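Local coordinates for uncharacterized protein Q99UF4 (PDB 3B2N) that probably acts as a DNA-binding response regulator of the LuxR family, its receiver domain taking up a phosphoryl signal that controls transcription, at residues Asp11-Met14 with Leu15-Ala18; Glu107-Ile110 with Glu111-Val114; Gly61-Gly64 with Leu65-Leu68; Thr84-Arg88 with Pro89-Glu93. All blocks are in the same frame, centred on the assembly; numbering follows the deposited sequence.

Interaction 1: residues Asp11-Met14 with Leu15-Ala18; sequences DQNM and LRQA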
loop_
_atom_site.group_PDB
_atom_site.type_symbol
_atom_site.label_atom_id
_atom_site.label_comp_id
_atom_site.label_asym_id
_atom_site.label_seq_id
_atom_site.Cartn_x
_atom_site.Cartn_y
_atom_site.Cartn_z
ATOM N N ASP A 11 4.597 4.745 7.420
ATOM C CA ASP A 11 5.645 5.231 8.300
ATOM C C ASP A 11 5.063 5.699 9.627
ATOM O O ASP A 11 5.632 5.476 10.651
ATOM C CB ASP A 11 6.373 6.396 7.638
ATOM C CG ASP A 11 7.566 6.853 8.456
ATOM O OD1 ASP A 11 7.506 7.955 8.996
ATOM O OD2 ASP A 11 8.526 6.079 8.645
ATOM N N GLN A 12 3.880 6.306 9.620
ATOM C CA GLN A 12 3.455 6.930 10.832
ATOM C C GLN A 12 2.584 5.925 11.610
ATOM O O GLN A 12 1.567 5.445 11.091
ATOM C CB GLN A 12 2.682 8.214 10.502
ATOM C CG GLN A 12 2.197 8.951 11.733
ATOM C CD GLN A 12 1.155 9.923 11.342
ATOM O OE1 GLN A 12 -0.023 9.605 11.407
ATOM N NE2 GLN A 12 1.563 11.115 10.911
ATOM N N ASN A 13 2.963 5.627 12.852
ATOM C CA ASN A 13 2.226 4.666 13.681
ATOM C C ASN A 13 0.727 5.052 13.870
ATOM O O ASN A 13 -0.160 4.223 13.705
ATOM C CB ASN A 13 2.927 4.499 15.055
ATOM C CG ASN A 13 4.381 3.926 14.963
ATOM O OD1 ASN A 13 4.789 3.283 13.971
ATOM N ND2 ASN A 13 5.158 4.152 16.032
ATOM N N MET A 14 0.457 6.299 14.248
ATOM C CA MET A 14 -0.944 6.692 14.489
ATOM C C MET A 14 -1.840 6.371 13.269
ATOM O O MET A 14 -2.896 5.703 13.415
ATOM C CB MET A 14 -1.076 8.165 14.931
ATOM C CG MET A 14 -2.518 8.518 15.419
ATOM S SD MET A 14 -2.792 10.177 16.119
ATOM C CE MET A 14 -2.012 9.926 17.722
ATOM N N LEU A 15 -1.419 6.806 12.075
ATOM C CA LEU A 15 -2.228 6.586 10.889
ATOM C C LEU A 15 -2.233 5.089 10.529
ATOM O O LEU A 15 -3.282 4.535 10.122
ATOM C CB LEU A 15 -1.721 7.416 9.678
ATOM C CG LEU A 15 -2.406 7.139 8.314
ATOM C CD1 LEU A 15 -3.893 7.520 8.433
ATOM C CD2 LEU A 15 -1.718 8.011 7.260
ATOM N N ARG A 16 -1.074 4.418 10.692
ATOM C CA ARG A 16 -1.008 3.033 10.325
ATOM C C ARG A 16 -2.043 2.188 11.162
ATOM O O ARG A 16 -2.793 1.399 10.620
ATOM C CB ARG A 16 0.390 2.446 10.555
ATOM C CG ARG A 16 0.460 1.007 9.986
ATOM C CD ARG A 16 1.848 0.381 9.873
ATOM N NE ARG A 16 2.373 0.039 11.181
ATOM C CZ ARG A 16 3.153 0.839 11.907
ATOM N NH1 ARG A 16 3.542 2.078 11.467
ATOM N NH2 ARG A 16 3.565 0.384 13.080
ATOM N N GLN A 17 -2.014 2.334 12.477
ATOM C CA GLN A 17 -2.952 1.611 13.316
ATOM C C GLN A 17 -4.392 1.995 12.972
ATOM O O GLN A 17 -5.270 1.152 13.006
ATOM C CB GLN A 17 -2.677 1.855 14.821
ATOM C CG GLN A 17 -1.320 1.304 15.317
ATOM C CD GLN A 17 -0.799 0.079 14.520
ATOM O OE1 GLN A 17 -1.466 -0.998 14.436
ATOM N NE2 GLN A 17 0.398 0.239 13.939
ATOM N N ALA A 18 -4.620 3.268 12.635
ATOM C CA ALA A 18 -5.962 3.714 12.222
ATOM C C ALA A 18 -6.397 3.005 10.937
ATOM O O ALA A 18 -7.572 2.594 10.801
ATOM C CB ALA A 18 -6.029 5.253 12.036
#
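Arg-16 reaches back one helical turn to Asn-13, and following its side chain outward shows how the first turn of helix 13-26 is tied together. CB lies 3.3 Å from Gln-12 O, the same carbonyl that accepts from Arg-16 N at 2.9 Å. CG leaves anti to the backbone N (chi1 -173°), and a bend at chi3 turns the guanidinium alongside the Asn-13 side chain, which points the same way. NE faces elsewhere, to a salt bridge with Asp-34. At the far end both terminal nitrogens converge on Asn-13 OD1: NH1 meets it at 3.0 Å in the amide plane, on a lone pair, whereas NH2, 3.3 Å from the same OD1, comes from above that plane. The guanidinium and amide planes are nearly perpendicular, and these two bonds, with the Asp-34 bridge at NE, restrain the guanidinium. Gln-12 adds the N-cap, its OE1 accepting a weak bond from Leu-15 N at 3.2 Å.

Around this turn, Arg-16 NH1 also donates to Glu-10 O and Asp-11 N to Asp-56 OD2. The cap lies where strand 4-9 passes into helix 13-26, and Arg-16, through Asp-34, ties it to strand 29-35 of this beta-alpha-beta unit.

Interaction 2: residues Glu107-Ile110 with Glu111-Val114; sequences ERSI and EELV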
loop_
_atom_site.group_PDB
_atom_site.type_symbol
_atom_site.label_atom_id
_atom_site.label_comp_id
_atom_site.label_asym_id
_atom_site.label_seq_id
_atom_site.Cartn_x
_atom_site.Cartn_y
_atom_site.Cartn_z
ATOM N N GLU A 107 -5.030 13.473 1.334
ATOM C CA GLU A 107 -6.227 14.328 1.238
ATOM C C GLU A 107 -7.564 13.572 1.202
ATOM O O GLU A 107 -8.628 14.148 1.471
ATOM C CB GLU A 107 -6.149 15.217 -0.012
ATOM C CG GLU A 107 -5.408 16.518 0.257
ATOM C CD GLU A 107 -5.155 17.332 -1.006
ATOM O OE1 GLU A 107 -4.478 18.374 -0.891
ATOM O OE2 GLU A 107 -5.636 16.941 -2.104
ATOM N N ARG A 108 -7.498 12.286 0.855
ATOM C CA ARG A 108 -8.661 11.399 0.738
ATOM C C ARG A 108 -8.891 10.753 2.067
ATOM O O ARG A 108 -7.936 10.566 2.828
ATOM C CB ARG A 108 -8.355 10.272 -0.292
ATOM C CG ARG A 108 -7.924 10.768 -1.688
ATOM C CD ARG A 108 -9.132 11.158 -2.566
ATOM N NE ARG A 108 -9.643 12.454 -2.176
ATOM C CZ ARG A 108 -9.089 13.629 -2.501
ATOM N NH1 ARG A 108 -9.667 14.750 -2.067
ATOM N NH2 ARG A 108 -7.963 13.697 -3.240
ATOM N N SER A 109 -10.138 10.379 2.348
ATOM C CA SER A 109 -10.459 9.623 3.559
ATOM C C SER A 109 -10.166 8.137 3.381
ATOM O O SER A 109 -9.965 7.666 2.257
ATOM C CB SER A 109 -11.951 9.766 3.869
ATOM O OG SER A 109 -12.723 9.177 2.824
ATOM N N ILE A 110 -10.181 7.388 4.491
ATOM C CA ILE A 110 -10.066 5.926 4.456
ATOM C C ILE A 110 -11.254 5.287 3.674
ATOM O O ILE A 110 -11.057 4.350 2.882
ATOM C CB ILE A 110 -9.793 5.312 5.895
ATOM C CG1 ILE A 110 -8.346 5.662 6.303
ATOM C CG2 ILE A 110 -10.070 3.758 5.917
ATOM C CD1 ILE A 110 -7.914 5.285 7.726
ATOM N N GLU A 111 -12.433 5.855 3.817
ATOM C CA GLU A 111 -13.620 5.475 2.997
ATOM C C GLU A 111 -13.325 5.552 1.502
ATOM O O GLU A 111 -13.629 4.620 0.758
ATOM C CB GLU A 111 -14.810 6.425 3.232
ATOM C CG GLU A 111 -15.458 6.353 4.573
ATOM C CD GLU A 111 -14.770 7.214 5.666
ATOM O OE1 GLU A 111 -13.507 7.406 5.679
ATOM O OE2 GLU A 111 -15.535 7.699 6.541
ATOM N N GLU A 112 -12.768 6.682 1.047
ATOM C CA GLU A 112 -12.336 6.809 -0.379
ATOM C C GLU A 112 -11.216 5.812 -0.732
ATOM O O GLU A 112 -11.204 5.183 -1.791
ATOM C CB GLU A 112 -11.929 8.254 -0.649
ATOM C CG GLU A 112 -13.156 9.204 -0.526
ATOM C CD GLU A 112 -12.813 10.696 -0.520
ATOM O OE1 GLU A 112 -11.777 11.097 0.045
ATOM O OE2 GLU A 112 -13.604 11.487 -1.084
ATOM N N LEU A 113 -10.293 5.626 0.197
ATOM C CA LEU A 113 -9.241 4.655 -0.048
ATOM C C LEU A 113 -9.843 3.246 -0.236
ATOM O O LEU A 113 -9.454 2.524 -1.154
ATOM C CB LEU A 113 -8.185 4.712 1.076
ATOM C CG LEU A 113 -7.208 3.541 1.151
ATOM C CD1 LEU A 113 -6.361 3.568 -0.068
ATOM C CD2 LEU A 113 -6.362 3.579 2.425
ATOM N N VAL A 114 -10.801 2.869 0.613
ATOM C CA VAL A 114 -11.502 1.583 0.475
ATOM C C VAL A 114 -12.223 1.476 -0.883
ATOM O O VAL A 114 -12.088 0.477 -1.560
ATOM C CB VAL A 114 -12.465 1.278 1.688
ATOM C CG1 VAL A 114 -13.504 0.189 1.341
ATOM C CG2 VAL A 114 -11.638 0.934 2.987
#
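Ser-109 and Glu-112 form a capping box, the reciprocal pairing that closes the N-terminus of a helix, here helix 110-121 of the receiver domain, and Arg-108 reaches the same carboxylate from the residue before. Arg-108 comes first along the chain. Its side chain is bent at chi2 and chi3, which folds it back so that NE lies 3.4 Å from Glu-112 OE1 in a salt bridge whose hydrogen bond is weak. The carboxylate oxygen sits at the guanidinium edge, near its plane, although the two flat groups are turned 65° apart.

Ser-109, the N-cap, takes part in both bonds of the box, as donor through N and as acceptor through OG. Its backbone N gives a 2.9 Å bond to Glu-112 OE1, met on the anti side and somewhat out of the carboxylate plane. In return its OG, placed between the backbone N and the carbonyl carbon (chi1 64°), accepts from Glu-112 N at 3.1 Å with a nearly straight N-H (169°). The Glu-112 chain, extended beyond CG, reaches back to Ser-109 N. The Ser-109 carbonyl then takes Leu-113 N, the first of the regular helical bonds.

Ile-110 opens the helix proper. It packs on Leu-22 of helix 13-26, while Leu-113, one turn on, covers Met-19 of that helix and Ile-81 and Val-83 of strand 79-84. The Ile-110 carbonyl binds Val-114 N at 2.7 Å, and the CG2 methyls of Ile-110 and Val-114 approach to 4.4 Å.

Interaction 3: residues Gly61-Gly64 with Leu65-Leu68; sequences GMTG and LEVL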
loop_
_atom_site.group_PDB
_atom_site.type_symbol
_atom_site.label_atom_id
_atom_site.label_comp_id
_atom_site.label_asym_id
_atom_site.label_seq_id
_atom_site.Cartn_x
_atom_site.Cartn_y
_atom_site.Cartn_z
ATOM N N GLY A 61 14.447 1.468 5.268
ATOM C CA GLY A 61 14.646 0.129 4.693
ATOM C C GLY A 61 14.466 0.123 3.175
ATOM O O GLY A 61 15.440 -0.032 2.443
ATOM N N MET A 62 13.223 0.296 2.729
ATOM C CA MET A 62 12.856 0.442 1.320
ATOM C C MET A 62 11.679 1.409 1.290
ATOM O O MET A 62 10.790 1.309 2.130
ATOM C CB MET A 62 12.395 -0.914 0.724
ATOM C CG MET A 62 13.570 -1.922 0.393
ATOM S SD MET A 62 12.983 -3.577 -0.165
ATOM C CE MET A 62 12.509 -3.200 -1.850
ATOM N N THR A 63 11.675 2.353 0.342
ATOM C CA THR A 63 10.548 3.237 0.127
ATOM C C THR A 63 9.477 2.390 -0.498
ATOM O O THR A 63 9.758 1.275 -0.998
ATOM C CB THR A 63 10.892 4.374 -0.868
ATOM O OG1 THR A 63 11.102 3.807 -2.168
ATOM C CG2 THR A 63 12.196 5.200 -0.399
ATOM N N GLY A 64 8.247 2.893 -0.481
ATOM C CA GLY A 64 7.122 2.216 -1.133
ATOM C C GLY A 64 7.342 2.027 -2.628
ATOM O O GLY A 64 6.905 1.011 -3.227
ATOM N N LEU A 65 8.037 2.988 -3.237
ATOM C CA LEU A 65 8.354 2.920 -4.656
ATOM C C LEU A 65 9.365 1.817 -4.987
ATOM O O LEU A 65 9.218 1.138 -6.001
ATOM C CB LEU A 65 8.841 4.289 -5.169
ATOM C CG LEU A 65 7.881 5.513 -5.181
ATOM C CD1 LEU A 65 8.655 6.855 -5.445
ATOM C CD2 LEU A 65 6.712 5.333 -6.190
ATOM N N GLU A 66 10.398 1.654 -4.165
ATOM C CA GLU A 66 11.289 0.485 -4.276
ATOM C C GLU A 66 10.564 -0.865 -4.026
ATOM O O GLU A 66 10.844 -1.855 -4.673
ATOM C CB GLU A 66 12.458 0.634 -3.312
ATOM C CG GLU A 66 13.340 1.810 -3.661
ATOM C CD GLU A 66 14.330 2.160 -2.577
ATOM O OE1 GLU A 66 14.004 2.159 -1.358
ATOM O OE2 GLU A 66 15.475 2.469 -2.965
ATOM N N VAL A 67 9.657 -0.903 -3.062
ATOM C CA VAL A 67 8.857 -2.112 -2.835
ATOM C C VAL A 67 7.977 -2.385 -4.088
ATOM O O VAL A 67 7.938 -3.496 -4.584
ATOM C CB VAL A 67 7.977 -1.988 -1.574
ATOM C CG1 VAL A 67 7.003 -3.191 -1.432
ATOM C CG2 VAL A 67 8.860 -1.866 -0.291
ATOM N N LEU A 68 7.277 -1.367 -4.590
ATOM C CA LEU A 68 6.482 -1.514 -5.817
ATOM C C LEU A 68 7.361 -2.029 -6.954
ATOM O O LEU A 68 7.000 -3.001 -7.634
ATOM C CB LEU A 68 5.832 -0.165 -6.201
ATOM C CG LEU A 68 5.334 0.010 -7.656
ATOM C CD1 LEU A 68 4.165 -0.941 -7.932
ATOM C CD2 LEU A 68 4.877 1.433 -7.860
#
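Thr-63 and Glu-66 exchange hydrogen bonds in both directions across the first turn of helix 64-73. In one, Thr-63 N donates to Glu-66 OE1 at 2.9 Å, and the carboxylate oxygen offers its anti lone pair, the one directed away from OE2. In the other, Glu-66 N donates to Thr-63 OG1 at 3.0 Å with an almost straight N-H (173°). OG1 is tucked between the backbone N and the carbonyl carbon (chi1 67°), and the Glu-66 chain, extended beyond CG, brings OE1 back to Thr-63 N. These bonds supply partners for two backbone N-H groups at the helix start.

Main-chain bonds continue the turn. Thr-63 O accepts from Val-67 N at 3.0 Å and Gly-64 O from Leu-68 N at 2.8 Å, while Gly-64 also bonds to the backbone of Ile-57 in the loop after strand 52-55.

The apolar pair is Met-62 with Val-67, CB of the methionine resting 3.8 Å from Val-67 CG2. Separately, a bend at chi3 lays the Met-62 methyl CE against the Glu-66 carbonyl, 3.5 Å from Glu-66 O. Both Met-62 and Val-67 lean on Met-42 of helix 38-48, whereas Leu-65 packs on Tyr-91 and Ala-95 of helix 89-97 and on Ile-82 of strand 79-84. The reciprocal Thr-63 and Glu-66 pair is a capping box, placed where the loop after strand 52-55 enters the next helix of a CheY-like receiver domain.

Interaction 4: residues Thr84-Arg88 with Pro89-Glu93; sequences TTFKR and PGYFE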
loop_
_atom_site.group_PDB
_atom_site.type_symbol
_atom_site.label_atom_id
_atom_site.label_comp_id
_atom_site.label_asym_id
_atom_site.label_seq_id
_atom_site.Cartn_x
_atom_site.Cartn_y
_atom_site.Cartn_z
ATOM N N THR A 84 0.102 8.494 0.114
ATOM C CA THR A 84 1.163 9.401 0.546
ATOM C C THR A 84 0.645 10.816 0.781
ATOM O O THR A 84 -0.385 11.200 0.210
ATOM C CB THR A 84 2.317 9.452 -0.524
ATOM O OG1 THR A 84 3.427 10.218 -0.030
ATOM C CG2 THR A 84 1.800 10.062 -1.880
ATOM N N THR A 85 1.356 11.598 1.601
ATOM C CA THR A 85 1.163 13.064 1.617
ATOM C C THR A 85 1.790 13.795 0.403
ATOM O O THR A 85 1.420 14.926 0.103
ATOM C CB THR A 85 1.740 13.702 2.884
ATOM O OG1 THR A 85 3.141 13.401 2.946
ATOM C CG2 THR A 85 1.112 13.123 4.101
ATOM N N PHE A 86 2.716 13.164 -0.313
ATOM C CA PHE A 86 3.513 13.943 -1.286
ATOM C C PHE A 86 2.754 14.396 -2.528
ATOM O O PHE A 86 2.312 13.567 -3.358
ATOM C CB PHE A 86 4.814 13.227 -1.712
ATOM C CG PHE A 86 5.764 12.939 -0.571
ATOM C CD1 PHE A 86 6.711 11.911 -0.679
ATOM C CD2 PHE A 86 5.709 13.682 0.611
ATOM C CE1 PHE A 86 7.590 11.640 0.371
ATOM C CE2 PHE A 86 6.572 13.404 1.668
ATOM C CZ PHE A 86 7.505 12.387 1.555
ATOM N N LYS A 87 2.638 15.713 -2.663
ATOM C CA LYS A 87 2.103 16.311 -3.868
ATOM C C LYS A 87 3.172 16.445 -4.974
ATOM O O LYS A 87 2.811 16.540 -6.151
ATOM C CB LYS A 87 1.476 17.666 -3.553
ATOM C CG LYS A 87 0.214 17.586 -2.715
ATOM C CD LYS A 87 -0.985 17.206 -3.566
ATOM C CE LYS A 87 -1.533 18.378 -4.375
ATOM N NZ LYS A 87 -2.171 19.387 -3.482
ATOM N N ARG A 88 4.465 16.453 -4.611
ATOM C CA ARG A 88 5.567 16.490 -5.613
ATOM C C ARG A 88 5.327 15.639 -6.864
ATOM O O ARG A 88 5.060 14.433 -6.753
ATOM C CB ARG A 88 6.927 16.112 -5.002
ATOM C CG ARG A 88 7.948 17.281 -4.947
ATOM C CD ARG A 88 8.573 17.447 -3.544
ATOM N NE ARG A 88 7.578 17.853 -2.533
ATOM C CZ ARG A 88 6.817 17.018 -1.814
ATOM N NH1 ARG A 88 6.923 15.703 -1.965
ATOM N NH2 ARG A 88 5.943 17.505 -0.940
ATOM N N PRO A 89 5.439 16.270 -8.061
ATOM C CA PRO A 89 5.244 15.628 -9.375
ATOM C C PRO A 89 6.150 14.399 -9.612
ATOM O O PRO A 89 5.714 13.429 -10.244
ATOM C CB PRO A 89 5.617 16.753 -10.365
ATOM C CG PRO A 89 6.495 17.724 -9.552
ATOM C CD PRO A 89 5.810 17.695 -8.215
ATOM N N GLY A 90 7.390 14.453 -9.113
ATOM C CA GLY A 90 8.358 13.369 -9.274
ATOM C C GLY A 90 7.867 12.026 -8.750
ATOM O O GLY A 90 8.084 10.990 -9.393
ATOM N N TYR A 91 7.192 12.041 -7.595
ATOM C CA TYR A 91 6.764 10.806 -6.949
ATOM C C TYR A 91 5.627 10.120 -7.696
ATOM O O TYR A 91 5.567 8.897 -7.773
ATOM C CB TYR A 91 6.340 11.055 -5.503
ATOM C CG TYR A 91 7.465 11.443 -4.580
ATOM C CD1 TYR A 91 8.348 10.490 -4.086
ATOM C CD2 TYR A 91 7.643 12.772 -4.193
ATOM C CE1 TYR A 91 9.390 10.835 -3.224
ATOM C CE2 TYR A 91 8.687 13.139 -3.332
ATOM C CZ TYR A 91 9.550 12.158 -2.846
ATOM O OH TYR A 91 10.567 12.523 -1.990
ATOM N N PHE A 92 4.696 10.906 -8.205
ATOM C CA PHE A 92 3.603 10.331 -8.917
ATOM C C PHE A 92 4.101 9.710 -10.250
ATOM O O PHE A 92 3.656 8.641 -10.655
ATOM C CB PHE A 92 2.553 11.402 -9.196
ATOM C CG PHE A 92 1.384 10.898 -9.975
ATOM C CD1 PHE A 92 0.597 9.873 -9.483
ATOM C CD2 PHE A 92 1.097 11.412 -11.226
ATOM C CE1 PHE A 92 -0.500 9.387 -10.189
ATOM C CE2 PHE A 92 0.005 10.922 -11.955
ATOM C CZ PHE A 92 -0.799 9.909 -11.411
ATOM N N GLU A 93 5.010 10.391 -10.920
ATOM C CA GLU A 93 5.552 9.854 -12.150
ATOM C C GLU A 93 6.325 8.558 -11.878
ATOM O O GLU A 93 6.267 7.636 -12.695
ATOM C CB GLU A 93 6.464 10.888 -12.845
ATOM C CG GLU A 93 5.778 12.191 -13.129
ATOM C CD GLU A 93 6.760 13.331 -13.428
ATOM O OE1 GLU A 93 6.326 14.506 -13.323
ATOM O OE2 GLU A 93 7.950 13.080 -13.781
#
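The Tyr-91 ring carries Phe-86 on one face: Phe-86 CD1 sits over its centre, 3.4 Å above the plane. The two rings form an oblique pair, inclined by 38° with centroids 4.7 Å apart, and Phe-86 CD1 comes within 3.5 Å of Tyr-91 CE2. At the edge of the tyrosine, in its plane, lies Arg-88 CB, 3.5 Å from Tyr-91 CD2. The arginine then runs side by side with the tyrosine and, bent at chi2 and chi3, sets its guanidinium nearly perpendicular to the ring (82°). NH1 approaches CE2 of Tyr-91 to 3.4 Å, and that carbon lies at the guanidinium edge, as does Phe-86 CG, both in its plane; the nitrogen itself comes to the tyrosine ring obliquely. The phenol ring is therefore bordered by a phenylalanine on one face and by the aliphatic start of an arginine along its rim.

The backbone between them sets up the contact. Thr-84 OG1 accepts from Phe-86 N at 3.0 Å with a nearly straight N-H (173°), an ST turn that fixes the chain just ahead of the phenylalanine. Further on, Arg-88 O takes a weak bond from Tyr-91 N at 3.3 Å, and Pro-89 leads the chain on into the helical turn.

The pair joins the loop after strand 79-84 to the first turn of helix 89-97. Tyr-91 also touches Ile-57 and Tyr-103, Phe-92 meets Tyr-103 edge-to-face, and Thr-84 bonds to the backbone of Val-104, so strand 102-105 flanks the connection.

In the fold
All four contacts lie at the start of helices that follow strands of the parallel five-stranded sheet of the receiver domain. Interactions 3 and 4 touch, Leu-65 CD1 reaching Tyr-91 CD1 at 3.9 Å, while interaction 2 meets interaction 1 through Ile-110 CD1 and Ala-18 O at 4.1 Å. Interactions 2 and 4 are linked weakly, by a long ion pair between Glu-107 and Lys-87. Interactions 2 and 3 lie on opposite sides of the chain's centre, their centres about 22 Å apart. By analogy with CheY-like receivers, Asp-56, bonded to Asp-11 N, is probably the phosphoacceptor, which would place interaction 1 beside that site. The bound sodium, at Lys-24 and Gly-27, is about 8 Å from the Val-114 side chain.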